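Local coordinates for cytoplasmic export protein 1 (Saccharomyces cerevisiae, PDB 3VWA) that binds tRNA and takes part in its export from the nucleus, probably delivering aminoacylated tRNA from export receptors at the nuclear pore to the translation machinery, at residues I241-E246 against V260-L265; K320-L325 against R355-L360; N57-S62 against Q82-V87; I20-L25 against K44-P49. All blocks are in the same frame, centred on the assembly; numbering follows the deposited sequence.

Contact 1: residues I241-E246 against V260-L265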
loop_
_atom_site.group_PDB
_atom_site.type_symbol
_atom_site.label_atom_id
_atom_site.label_comp_id
_atom_site.label_asym_id
_atom_site.label_seq_id
_atom_site.Cartn_x
_atom_site.Cartn_y
_atom_site.Cartn_z
ATOM N N ILE A 241 11.872 -13.808 -10.167
ATOM C CA ILE A 241 13.005 -14.508 -9.598
ATOM C C ILE A 241 14.295 -13.668 -9.757
ATOM O O ILE A 241 15.045 -13.454 -8.784
ATOM C CB ILE A 241 13.147 -15.909 -10.208
ATOM C CG1 ILE A 241 12.020 -16.786 -9.668
ATOM C CG2 ILE A 241 14.508 -16.515 -9.849
ATOM C CD1 ILE A 241 12.105 -18.228 -10.099
ATOM N N ASN A 242 14.515 -13.156 -10.972
ATOM C CA ASN A 242 15.661 -12.280 -11.236
ATOM C C ASN A 242 15.556 -10.949 -10.487
ATOM O O ASN A 242 16.521 -10.442 -9.946
ATOM C CB ASN A 242 15.809 -12.013 -12.738
ATOM C CG ASN A 242 16.058 -13.294 -13.543
ATOM O OD1 ASN A 242 15.117 -13.934 -14.031
ATOM N ND2 ASN A 242 17.340 -13.696 -13.655
ATOM N N PHE A 243 14.390 -10.342 -10.480
ATOM C CA PHE A 243 14.327 -9.040 -9.860
ATOM C C PHE A 243 14.604 -9.109 -8.327
ATOM O O PHE A 243 15.289 -8.253 -7.755
ATOM C CB PHE A 243 13.040 -8.343 -10.220
ATOM C CG PHE A 243 12.842 -7.064 -9.507
ATOM C CD1 PHE A 243 13.582 -5.942 -9.858
ATOM C CD2 PHE A 243 11.986 -6.999 -8.421
ATOM C CE1 PHE A 243 13.423 -4.786 -9.158
ATOM C CE2 PHE A 243 11.794 -5.829 -7.732
ATOM C CZ PHE A 243 12.522 -4.717 -8.099
ATOM N N TYR A 244 14.113 -10.167 -7.708
ATOM C CA TYR A 244 14.279 -10.392 -6.328
ATOM C C TYR A 244 15.788 -10.535 -5.966
ATOM O O TYR A 244 16.229 -10.026 -4.985
ATOM C CB TYR A 244 13.489 -11.642 -5.967
ATOM C CG TYR A 244 13.736 -12.108 -4.561
ATOM C CD1 TYR A 244 13.233 -11.388 -3.469
ATOM C CD2 TYR A 244 14.492 -13.247 -4.320
ATOM C CE1 TYR A 244 13.462 -11.797 -2.181
ATOM C CE2 TYR A 244 14.727 -13.680 -3.029
ATOM C CZ TYR A 244 14.194 -12.922 -1.967
ATOM O OH TYR A 244 14.375 -13.328 -0.680
ATOM N N GLN A 245 16.555 -11.223 -6.784
ATOM C CA GLN A 245 17.973 -11.300 -6.599
ATOM C C GLN A 245 18.681 -9.923 -6.613
ATOM O O GLN A 245 19.578 -9.693 -5.783
ATOM C CB GLN A 245 18.602 -12.278 -7.600
ATOM C CG GLN A 245 20.096 -12.454 -7.432
ATOM C CD GLN A 245 20.758 -13.223 -8.563
ATOM O OE1 GLN A 245 20.157 -14.122 -9.165
ATOM N NE2 GLN A 245 22.013 -12.881 -8.847
ATOM N N GLU A 246 18.289 -9.045 -7.546
ATOM C CA GLU A 246 18.765 -7.665 -7.586
ATOM C C GLU A 246 18.403 -6.946 -6.300
ATOM O O GLU A 246 19.253 -6.295 -5.682
ATOM C CB GLU A 246 18.122 -6.871 -8.743
ATOM C CG GLU A 246 18.627 -7.151 -10.134
ATOM C CD GLU A 246 17.807 -6.401 -11.174
ATOM O OE1 GLU A 246 18.041 -5.196 -11.398
ATOM O OE2 GLU A 246 16.912 -7.027 -11.786
ATOM N N VAL A 260 19.939 1.383 -11.321
ATOM C CA VAL A 260 19.579 0.416 -12.366
ATOM C C VAL A 260 18.461 -0.565 -11.881
ATOM O O VAL A 260 17.526 -0.876 -12.621
ATOM C CB VAL A 260 20.757 -0.401 -12.856
ATOM C CG1 VAL A 260 20.268 -1.575 -13.738
ATOM C CG2 VAL A 260 21.744 0.493 -13.643
ATOM N N VAL A 261 18.604 -1.072 -10.663
ATOM C CA VAL A 261 17.605 -1.953 -10.038
ATOM C C VAL A 261 16.217 -1.307 -10.050
ATOM O O VAL A 261 15.232 -1.930 -10.439
ATOM C CB VAL A 261 17.966 -2.256 -8.592
ATOM C CG1 VAL A 261 16.842 -3.096 -7.916
ATOM C CG2 VAL A 261 19.336 -2.954 -8.549
HETATM N N MSE A 262 16.153 -0.060 -9.628
HETATM C CA MSE A 262 14.900 0.709 -9.730
HETATM C C MSE A 262 14.485 0.953 -11.159
HETATM O O MSE A 262 13.326 0.924 -11.445
HETATM C CB MSE A 262 15.018 2.041 -8.981
HETATM C CG MSE A 262 15.121 1.858 -7.459
HETATM SE SE MSE A 262 14.045 0.360 -6.660
HETATM C CE MSE A 262 13.865 -1.144 -7.818
ATOM N N SER A 263 15.422 1.245 -12.057
ATOM C CA SER A 263 15.109 1.279 -13.490
ATOM C C SER A 263 14.541 -0.024 -14.055
ATOM O O SER A 263 13.606 -0.019 -14.905
ATOM C CB SER A 263 16.334 1.708 -14.259
ATOM O OG SER A 263 16.559 3.045 -13.843
ATOM N N ASN A 264 15.077 -1.131 -13.580
ATOM C CA ASN A 264 14.533 -2.437 -13.934
ATOM C C ASN A 264 13.121 -2.597 -13.359
ATOM O O ASN A 264 12.204 -3.092 -14.037
ATOM C CB ASN A 264 15.438 -3.553 -13.416
ATOM C CG ASN A 264 16.636 -3.731 -14.291
ATOM O OD1 ASN A 264 16.631 -3.257 -15.425
ATOM N ND2 ASN A 264 17.669 -4.435 -13.793
ATOM N N LEU A 265 12.936 -2.109 -12.129
ATOM C CA LEU A 265 11.624 -2.177 -11.500
ATOM C C LEU A 265 10.635 -1.389 -12.323
ATOM O O LEU A 265 9.538 -1.867 -12.591
ATOM C CB LEU A 265 11.666 -1.681 -10.069
ATOM C CG LEU A 265 10.339 -1.337 -9.350
ATOM C CD1 LEU A 265 9.430 -2.557 -9.288
ATOM C CD2 LEU A 265 10.631 -0.834 -7.927
#
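E246 and N264 are joined by a hydrogen bond across these two helix segments, and F243 supplies most of the apolar packing beside it. The amide ND2 of N264 donates to OE1 of E246 over a very short 2.5 Å and nearly straight, at 161°; the acceptor lies almost in the amide plane, whereas the donor comes from above the carboxylate plane, the two planes being 78° apart. The E246 chain is extended beyond CG, which lets it span the gap, and OE1 also passes 3.8 Å from V261 CG2. Next to this pair the F243 ring, its CG anti to the backbone N (chi1 174°), enters edge first: CE1 lies 3.6 Å from the carbonyl oxygen of V261, and CZ meets CE of the selenomethionine M262 at 3.8 Å. L265 CB adds an oblique contact at the same end. Behind this shell, I288 of helix 283-303 touches F243 and L265. The segments, on helices 239-248 and 255-271, run roughly antiparallel, their axes 10.4 Å apart, in a helical hairpin between the kinase-like domain, where I241 and Y244 touch helix 106-122, and later helices, where M262 meets F324 of helix 321-335. An alanine at E246 removes the carboxylate that N264 ND2 donates to, and would probably weaken the tie between the helices. A buried aromatic edge thus adjoins a partly exposed polar clasp, whose carboxylate is probably charged.

Contact 2: residues K320-L325 against R355-L360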
loop_
_atom_site.group_PDB
_atom_site.type_symbol
_atom_site.label_atom_id
_atom_site.label_comp_id
_atom_site.label_asym_id
_atom_site.label_seq_id
_atom_site.Cartn_x
_atom_site.Cartn_y
_atom_site.Cartn_z
ATOM N N LYS A 320 14.152 10.305 -13.537
ATOM C CA LYS A 320 13.460 9.193 -12.908
ATOM C C LYS A 320 12.504 9.641 -11.778
ATOM O O LYS A 320 11.781 8.821 -11.223
ATOM C CB LYS A 320 14.456 8.130 -12.400
ATOM C CG LYS A 320 15.274 7.490 -13.489
ATOM C CD LYS A 320 14.371 6.792 -14.505
ATOM C CE LYS A 320 15.136 5.699 -15.235
ATOM N NZ LYS A 320 14.273 5.133 -16.325
ATOM N N LEU A 321 12.508 10.935 -11.448
ATOM C CA LEU A 321 11.648 11.443 -10.359
ATOM C C LEU A 321 10.166 11.163 -10.551
ATOM O O LEU A 321 9.539 10.585 -9.697
ATOM C CB LEU A 321 11.853 12.931 -10.167
ATOM C CG LEU A 321 13.243 13.267 -9.630
ATOM C CD1 LEU A 321 13.469 14.756 -9.890
ATOM C CD2 LEU A 321 13.316 12.926 -8.161
ATOM N N VAL A 322 9.622 11.594 -11.672
ATOM C CA VAL A 322 8.228 11.325 -12.065
ATOM C C VAL A 322 7.916 9.828 -12.158
ATOM O O VAL A 322 6.972 9.370 -11.543
ATOM C CB VAL A 322 7.850 12.141 -13.344
ATOM C CG1 VAL A 322 6.457 11.809 -13.877
ATOM C CG2 VAL A 322 7.916 13.617 -13.023
ATOM N N PRO A 323 8.720 9.035 -12.900
ATOM C CA PRO A 323 8.292 7.613 -12.985
ATOM C C PRO A 323 8.332 6.853 -11.668
ATOM O O PRO A 323 7.384 6.149 -11.372
ATOM C CB PRO A 323 9.235 6.977 -14.017
ATOM C CG PRO A 323 10.013 8.111 -14.614
ATOM C CD PRO A 323 9.880 9.341 -13.743
ATOM N N PHE A 324 9.406 7.007 -10.876
ATOM C CA PHE A 324 9.538 6.313 -9.616
ATOM C C PHE A 324 8.452 6.773 -8.639
ATOM O O PHE A 324 7.887 5.966 -7.922
ATOM C CB PHE A 324 10.930 6.560 -8.924
ATOM C CG PHE A 324 12.130 5.947 -9.650
ATOM C CD1 PHE A 324 11.998 5.277 -10.871
ATOM C CD2 PHE A 324 13.424 6.104 -9.113
ATOM C CE1 PHE A 324 13.110 4.700 -11.535
ATOM C CE2 PHE A 324 14.535 5.559 -9.754
ATOM C CZ PHE A 324 14.389 4.873 -10.980
ATOM N N LEU A 325 8.182 8.066 -8.589
ATOM C CA LEU A 325 7.208 8.584 -7.590
ATOM C C LEU A 325 5.832 8.068 -8.005
ATOM O O LEU A 325 4.956 7.814 -7.141
ATOM C CB LEU A 325 7.203 10.092 -7.639
ATOM C CG LEU A 325 7.378 11.028 -6.456
ATOM C CD1 LEU A 325 6.961 12.436 -6.868
ATOM C CD2 LEU A 325 6.613 10.619 -5.194
ATOM N N ARG A 355 7.650 20.792 -12.769
ATOM C CA ARG A 355 6.259 20.889 -13.210
ATOM C C ARG A 355 5.609 19.523 -13.389
ATOM O O ARG A 355 4.470 19.314 -13.025
ATOM C CB ARG A 355 6.284 21.565 -14.573
ATOM C CG ARG A 355 5.039 22.294 -15.003
ATOM C CD ARG A 355 5.296 23.739 -14.676
ATOM N NE ARG A 355 5.862 24.477 -15.782
ATOM C CZ ARG A 355 6.477 25.654 -15.675
ATOM N NH1 ARG A 355 6.969 26.237 -16.768
ATOM N NH2 ARG A 355 6.618 26.252 -14.491
ATOM N N GLN A 356 6.344 18.593 -13.977
ATOM C CA GLN A 356 5.830 17.263 -14.221
ATOM C C GLN A 356 5.617 16.456 -12.920
ATOM O O GLN A 356 4.754 15.572 -12.842
ATOM C CB GLN A 356 6.795 16.559 -15.200
ATOM C CG GLN A 356 6.765 17.185 -16.608
ATOM C CD GLN A 356 5.347 17.516 -17.120
ATOM O OE1 GLN A 356 4.428 16.672 -17.103
ATOM N NE2 GLN A 356 5.172 18.753 -17.607
ATOM N N VAL A 357 6.436 16.747 -11.915
ATOM C CA VAL A 357 6.234 16.228 -10.598
ATOM C C VAL A 357 4.898 16.731 -10.022
ATOM O O VAL A 357 4.083 15.953 -9.540
ATOM C CB VAL A 357 7.388 16.622 -9.630
ATOM C CG1 VAL A 357 7.017 16.308 -8.198
ATOM C CG2 VAL A 357 8.682 15.868 -9.982
ATOM N N ARG A 358 4.743 18.044 -10.025
ATOM C CA ARG A 358 3.582 18.704 -9.481
ATOM C C ARG A 358 2.282 18.228 -10.194
ATOM O O ARG A 358 1.302 17.950 -9.520
ATOM C CB ARG A 358 3.738 20.225 -9.580
ATOM C CG ARG A 358 2.496 20.976 -9.110
ATOM C CD ARG A 358 2.227 20.768 -7.621
ATOM N NE ARG A 358 3.270 21.381 -6.783
ATOM C CZ ARG A 358 3.354 22.682 -6.459
ATOM N NH1 ARG A 358 4.333 23.113 -5.634
ATOM N NH2 ARG A 358 2.442 23.549 -6.922
ATOM N N PHE A 359 2.277 18.089 -11.521
ATOM C CA PHE A 359 1.084 17.473 -12.168
ATOM C C PHE A 359 0.800 16.070 -11.545
ATOM O O PHE A 359 -0.352 15.664 -11.298
ATOM C CB PHE A 359 1.328 17.291 -13.670
ATOM C CG PHE A 359 1.151 18.552 -14.509
ATOM C CD1 PHE A 359 -0.097 19.197 -14.606
ATOM C CD2 PHE A 359 2.227 19.063 -15.264
ATOM C CE1 PHE A 359 -0.249 20.330 -15.423
ATOM C CE2 PHE A 359 2.078 20.208 -16.046
ATOM C CZ PHE A 359 0.835 20.830 -16.136
ATOM N N LEU A 360 1.872 15.305 -11.304
ATOM C CA LEU A 360 1.655 13.965 -10.776
ATOM C C LEU A 360 1.007 14.036 -9.369
ATOM O O LEU A 360 0.081 13.237 -9.072
ATOM C CB LEU A 360 2.951 13.161 -10.750
ATOM C CG LEU A 360 2.873 11.806 -10.081
ATOM C CD1 LEU A 360 1.859 10.771 -10.661
ATOM C CD2 LEU A 360 4.288 11.274 -10.060
#
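Branched apolar side chains from both helices meet in the groove between 320-325 and 355-360, some of them against main-chain atoms, with no hydrogen bond between the segments. One bump is L360. Its CG is anti to the backbone N (chi1 174°), so the side chain reaches across and sets CD2 in the dip between the carbonyl oxygen of V322, 3.6 Å away, and CB of L325, 4.0 Å away. V322 answers from the other helix: its CG2, beside the backbone N, rests on the main chain of the first turn, 3.6 Å from V357 N, and also meets Q356 CB at 3.8 Å. A beta-branched valine suits this shallow seat, because it is short enough to let the backbones approach to 5.5 Å between CA of V322 and CA of V357. V357 in turn offers one methyl to each neighbour, CG2 to V322 CG2 at 3.9 Å and CG1 to L325 CD1 at 4.1 Å, the L325 and V357 side chains crossing at about a right angle. L321 CB adds only a looser touch on V357 CG2. The Q356 chain bends at chi2, and its amide turns away from the groove while its CB stays in contact. The segments run nearly parallel, at 22°, consistent with the stacking of equivalent helices in HEAT-like arrays, although both helices precede the first assigned repeat. Helices 255-271 and 283-303 pack on F324, and helix 283-303 also touches L321; on the far helix R355, R358 and F359 contact helix 394-407.

Contact 3: residues N57-S62 against Q82-V87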
loop_
_atom_site.group_PDB
_atom_site.type_symbol
_atom_site.label_atom_id
_atom_site.label_comp_id
_atom_site.label_asym_id
_atom_site.label_seq_id
_atom_site.Cartn_x
_atom_site.Cartn_y
_atom_site.Cartn_z
ATOM N N ASN A 57 13.154 -30.733 21.195
ATOM C CA ASN A 57 14.067 -30.693 20.051
ATOM C C ASN A 57 13.838 -29.401 19.262
ATOM O O ASN A 57 14.815 -28.696 18.927
ATOM C CB ASN A 57 13.914 -31.950 19.178
ATOM C CG ASN A 57 14.920 -31.997 18.035
ATOM O OD1 ASN A 57 16.127 -31.932 18.251
ATOM N ND2 ASN A 57 14.419 -32.092 16.811
ATOM N N ALA A 58 12.561 -29.047 19.024
ATOM C CA ALA A 58 12.235 -27.795 18.330
ATOM C C ALA A 58 12.828 -26.596 19.025
ATOM O O ALA A 58 13.449 -25.779 18.364
ATOM C CB ALA A 58 10.730 -27.573 18.151
ATOM N N VAL A 59 12.597 -26.444 20.326
ATOM C CA VAL A 59 13.286 -25.407 21.077
ATOM C C VAL A 59 14.798 -25.380 20.841
ATOM O O VAL A 59 15.367 -24.321 20.587
ATOM C CB VAL A 59 13.029 -25.516 22.590
ATOM C CG1 VAL A 59 13.997 -24.603 23.381
ATOM C CG2 VAL A 59 11.584 -25.150 22.885
ATOM N N HIS A 60 15.434 -26.544 20.904
ATOM C CA HIS A 60 16.897 -26.623 20.834
ATOM C C HIS A 60 17.396 -26.230 19.460
ATOM O O HIS A 60 18.317 -25.410 19.291
ATOM C CB HIS A 60 17.343 -28.045 21.238
ATOM C CG HIS A 60 18.822 -28.284 21.087
ATOM N ND1 HIS A 60 19.321 -29.183 20.224
ATOM C CD2 HIS A 60 19.917 -27.672 21.702
ATOM C CE1 HIS A 60 20.670 -29.163 20.283
ATOM N NE2 HIS A 60 21.030 -28.230 21.185
ATOM N N LYS A 61 16.768 -26.780 18.440
ATOM C CA LYS A 61 17.147 -26.410 17.067
ATOM C C LYS A 61 16.901 -24.922 16.760
ATOM O O LYS A 61 17.714 -24.263 16.169
ATOM C CB LYS A 61 16.474 -27.335 16.069
ATOM C CG LYS A 61 16.920 -28.782 16.224
ATOM C CD LYS A 61 18.454 -28.888 16.218
ATOM C CE LYS A 61 18.978 -30.320 16.172
ATOM N NZ LYS A 61 19.133 -30.888 17.545
ATOM N N SER A 62 15.788 -24.389 17.218
ATOM C CA SER A 62 15.561 -22.944 17.155
ATOM C C SER A 62 16.745 -22.166 17.724
ATOM O O SER A 62 17.233 -21.246 17.077
ATOM C CB SER A 62 14.319 -22.591 17.933
ATOM O OG SER A 62 13.238 -23.211 17.299
ATOM N N GLN A 82 3.440 -25.139 29.257
ATOM C CA GLN A 82 2.454 -24.029 29.341
ATOM C C GLN A 82 3.064 -22.585 29.495
ATOM O O GLN A 82 2.333 -21.616 29.416
ATOM C CB GLN A 82 1.327 -24.325 30.367
ATOM C CG GLN A 82 1.518 -23.773 31.780
ATOM C CD GLN A 82 0.580 -24.421 32.783
ATOM O OE1 GLN A 82 -0.043 -25.454 32.499
ATOM N NE2 GLN A 82 0.479 -23.823 33.973
ATOM N N SER A 83 4.372 -22.459 29.714
ATOM C CA SER A 83 5.119 -21.248 29.282
ATOM C C SER A 83 6.272 -21.615 28.325
ATOM O O SER A 83 7.358 -21.027 28.380
ATOM C CB SER A 83 5.705 -20.454 30.452
ATOM O OG SER A 83 4.786 -19.489 30.907
ATOM N N THR A 84 6.042 -22.597 27.463
ATOM C CA THR A 84 7.094 -23.033 26.533
ATOM C C THR A 84 6.950 -22.311 25.182
ATOM O O THR A 84 5.975 -22.520 24.445
ATOM C CB THR A 84 7.144 -24.574 26.474
ATOM O OG1 THR A 84 7.478 -25.045 27.789
ATOM C CG2 THR A 84 8.217 -25.083 25.512
ATOM N N PHE A 85 7.901 -21.422 24.902
ATOM C CA PHE A 85 7.810 -20.524 23.754
ATOM C C PHE A 85 9.025 -20.548 22.867
ATOM O O PHE A 85 10.149 -20.800 23.310
ATOM C CB PHE A 85 7.640 -19.076 24.172
ATOM C CG PHE A 85 6.472 -18.806 25.097
ATOM C CD1 PHE A 85 5.155 -19.082 24.693
ATOM C CD2 PHE A 85 6.674 -18.200 26.353
ATOM C CE1 PHE A 85 4.070 -18.787 25.518
ATOM C CE2 PHE A 85 5.570 -17.916 27.202
ATOM C CZ PHE A 85 4.274 -18.211 26.778
ATOM N N ILE A 86 8.757 -20.277 21.592
ATOM C CA ILE A 86 9.760 -19.840 20.634
ATOM C C ILE A 86 9.288 -18.480 20.116
ATOM O O ILE A 86 8.179 -18.326 19.518
ATOM C CB ILE A 86 9.928 -20.843 19.471
ATOM C CG1 ILE A 86 10.302 -22.248 19.990
ATOM C CG2 ILE A 86 10.939 -20.310 18.465
ATOM C CD1 ILE A 86 10.231 -23.364 18.945
ATOM N N VAL A 87 10.127 -17.479 20.324
ATOM C CA VAL A 87 9.774 -16.117 19.924
ATOM C C VAL A 87 10.596 -15.704 18.710
ATOM O O VAL A 87 11.854 -15.782 18.727
ATOM C CB VAL A 87 9.945 -15.106 21.075
ATOM C CG1 VAL A 87 9.276 -13.792 20.708
ATOM C CG2 VAL A 87 9.327 -15.633 22.366
#
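In the kinase-like domain, helix 52-64 lies on the antiparallel sheet, and here one isoleucine of strand 85-89 plugs into its side; by chain order the helix probably corresponds to the C-helix of the protein kinase N-lobe. I86 is the plug. From its CB, which points at the helix, CG2 leaves anti to the backbone N and comes 3.9 Å from S62 OG, while CG1 leaves beside the backbone N and meets V59 CG2 at 4.3 Å. Beyond CG1 the chain is extended (chi2 169°), carrying CD1 to the tip of the contact, where it lies 3.4 Å from S62 OG and 4.3 Å from A58 CB. A58 suits the place, since its single methyl lets the helix lie close. V59 also touches T84, CG2 to CG2 at 4.3 Å, while the T84 hydroxyl bonds to D80 O. V73 of the adjacent strand 73-77 and W26 of strand 26-33, beyond 39-45, help to enclose I86. The segment axes run 27° apart. An alanine at S62 removes the hydroxyl and its touch on I86 CD1, and would probably loosen the helix's hold on the strand. That hydroxyl, buried against hydrocarbon, is satisfied within the helix: S62 OG donates to A58 O at 2.8 Å from above the carbonyl plane, and the same oxygen also takes the backbone N-H of S62 at 3.0 Å.

Contact 4: residues I20-L25 against K44-P49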
loop_
_atom_site.group_PDB
_atom_site.type_symbol
_atom_site.label_atom_id
_atom_site.label_comp_id
_atom_site.label_asym_id
_atom_site.label_seq_id
_atom_site.Cartn_x
_atom_site.Cartn_y
_atom_site.Cartn_z
ATOM N N ILE A 20 -3.567 -16.773 16.320
ATOM C CA ILE A 20 -4.040 -16.469 14.963
ATOM C C ILE A 20 -4.111 -17.763 14.151
ATOM O O ILE A 20 -4.902 -17.883 13.214
ATOM C CB ILE A 20 -3.207 -15.362 14.231
ATOM C CG1 ILE A 20 -1.852 -15.899 13.763
ATOM C CG2 ILE A 20 -3.068 -14.110 15.099
ATOM C CD1 ILE A 20 -0.902 -14.847 13.212
ATOM N N THR A 21 -3.248 -18.707 14.516
ATOM C CA THR A 21 -3.250 -20.065 13.990
ATOM C C THR A 21 -2.957 -20.978 15.180
ATOM O O THR A 21 -2.263 -20.573 16.158
ATOM C CB THR A 21 -2.167 -20.275 12.917
ATOM O OG1 THR A 21 -2.424 -21.476 12.206
ATOM C CG2 THR A 21 -0.857 -20.494 13.536
ATOM N N GLU A 22 -3.465 -22.200 15.069
ATOM C CA GLU A 22 -3.344 -23.232 16.059
ATOM C C GLU A 22 -3.006 -24.476 15.287
ATOM O O GLU A 22 -3.460 -24.628 14.177
ATOM C CB GLU A 22 -4.702 -23.472 16.688
ATOM C CG GLU A 22 -4.848 -23.007 18.117
ATOM C CD GLU A 22 -5.444 -24.090 18.996
ATOM O OE1 GLU A 22 -6.295 -24.881 18.518
ATOM O OE2 GLU A 22 -5.042 -24.157 20.166
ATOM N N THR A 23 -2.249 -25.381 15.897
ATOM C CA THR A 23 -1.882 -26.656 15.297
ATOM C C THR A 23 -1.908 -27.640 16.453
ATOM O O THR A 23 -2.164 -27.242 17.573
ATOM C CB THR A 23 -0.528 -26.499 14.558
ATOM O OG1 THR A 23 -0.808 -26.171 13.197
ATOM C CG2 THR A 23 0.338 -27.707 14.603
ATOM N N ALA A 24 -1.708 -28.922 16.201
ATOM C CA ALA A 24 -1.716 -29.872 17.290
ATOM C C ALA A 24 -0.551 -29.630 18.245
ATOM O O ALA A 24 -0.642 -30.020 19.414
ATOM C CB ALA A 24 -1.673 -31.297 16.762
ATOM N N LEU A 25 0.548 -29.027 17.761
ATOM C CA LEU A 25 1.731 -28.830 18.624
ATOM C C LEU A 25 1.989 -27.406 19.154
ATOM O O LEU A 25 2.754 -27.234 20.107
ATOM C CB LEU A 25 2.976 -29.324 17.944
ATOM C CG LEU A 25 2.887 -30.808 17.716
ATOM C CD1 LEU A 25 4.031 -31.189 16.833
ATOM C CD2 LEU A 25 2.908 -31.609 19.017
ATOM N N LYS A 44 3.580 -20.842 21.062
ATOM C CA LYS A 44 3.345 -21.423 22.359
ATOM C C LYS A 44 3.075 -22.904 22.149
ATOM O O LYS A 44 2.145 -23.265 21.424
ATOM C CB LYS A 44 2.138 -20.747 23.010
ATOM C CG LYS A 44 1.645 -21.437 24.273
ATOM C CD LYS A 44 0.881 -20.444 25.131
ATOM C CE LYS A 44 1.133 -20.740 26.594
ATOM N NZ LYS A 44 0.684 -22.103 26.936
ATOM N N ALA A 45 3.930 -23.740 22.737
ATOM C CA ALA A 45 3.836 -25.201 22.665
ATOM C C ALA A 45 2.652 -25.734 23.426
ATOM O O ALA A 45 2.363 -25.317 24.573
ATOM C CB ALA A 45 5.083 -25.856 23.227
ATOM N N LYS A 46 1.988 -26.686 22.788
ATOM C CA LYS A 46 0.937 -27.437 23.435
ATOM C C LYS A 46 1.645 -28.601 24.094
ATOM O O LYS A 46 1.530 -29.742 23.652
ATOM C CB LYS A 46 -0.053 -27.922 22.390
ATOM C CG LYS A 46 -1.011 -26.846 21.907
ATOM C CD LYS A 46 -2.157 -27.592 21.238
ATOM C CE LYS A 46 -3.031 -26.668 20.424
ATOM N NZ LYS A 46 -3.739 -27.482 19.388
ATOM N N ARG A 47 2.417 -28.285 25.132
ATOM C CA ARG A 47 3.328 -29.256 25.718
ATOM C C ARG A 47 2.596 -30.306 26.542
ATOM O O ARG A 47 1.737 -29.994 27.354
ATOM C CB ARG A 47 4.392 -28.572 26.565
ATOM C CG ARG A 47 5.651 -29.431 26.748
ATOM C CD ARG A 47 6.694 -28.527 27.383
ATOM N NE ARG A 47 7.756 -29.231 28.093
ATOM C CZ ARG A 47 8.741 -28.584 28.716
ATOM N NH1 ARG A 47 8.815 -27.248 28.667
ATOM N NH2 ARG A 47 9.650 -29.253 29.376
ATOM N N SER A 48 2.941 -31.555 26.318
ATOM C CA SER A 48 2.294 -32.642 27.022
ATOM C C SER A 48 3.324 -33.744 27.108
ATOM O O SER A 48 4.385 -33.656 26.457
ATOM C CB SER A 48 0.974 -33.072 26.321
ATOM O OG SER A 48 1.176 -34.051 25.321
ATOM N N PRO A 49 3.056 -34.762 27.939
ATOM C CA PRO A 49 3.952 -35.922 28.040
ATOM C C PRO A 49 4.297 -36.610 26.692
ATOM O O PRO A 49 5.447 -36.985 26.466
ATOM C CB PRO A 49 3.171 -36.865 28.967
ATOM C CG PRO A 49 2.416 -35.920 29.841
ATOM C CD PRO A 49 1.949 -34.846 28.908
#
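K46 dominates the hydrogen bonding here and gives one bond from its backbone and one from its ammonium group. Its N donates to L25 O at 2.8 Å, almost perfectly straight at 176° and from above the carbonyl plane. Its NZ reaches T23 O at a very short 2.4 Å, again from above that carbonyl's plane. The long, extended lysine chain, with CG beside the backbone N (chi1 -78°), is what carries the charged end back two residues, from L25 to T23. Strands 21-22 and 39-45 belong to the antiparallel sheet of the kinase-like domain and both pair with 26-33; I20 and T21 face C28 across a classic beta bulge, and K46, just past the end of 39-45, is the centre of an inverse gamma turn. Electrostatically, E22 adds a long salt bridge, OE2 to K46 NZ at 3.7 Å, its bent side chain crossing the lysine at about a right angle. The same carboxylate oxygen lies nearer the last methylene, 3.2 Å from K46 CE. Weaker contacts follow the aliphatic part of the lysine: A24 O comes 3.4 Å from CD, and L25 O also takes a CA-H...O contact from A45 at 3.4 Å. L25 joins the contact through its main chain alone, and its hydrophobic side chain turns away to Y170, I173 and I174 of helix 160-174.

The contacts fall into two pairs, one in the N-terminal kinase-like domain and one near the middle of the elongated chain. Contacts 3 and 4 sit in the kinase-like domain, centres 11 Å apart, on neighbouring strands of one sheet: T84 O lies 2.9 Å from A45 N, and T84 OG1 2.7 Å from R47 NH1, both probable hydrogen bonds. Contacts 1 and 2, centres 21 Å apart, touch through side chains, M262 CB to F324 CZ at 3.5 Å and S263 OG to K320 CE at 3.3 Å, so helices 255-271 and 321-335 link them. Contact 1 is the nearer of its pair to the kinase-like domain: its nearest atoms are about 20 Å from contact 3, whereas those of contacts 2 and 3 are about 34 Å apart.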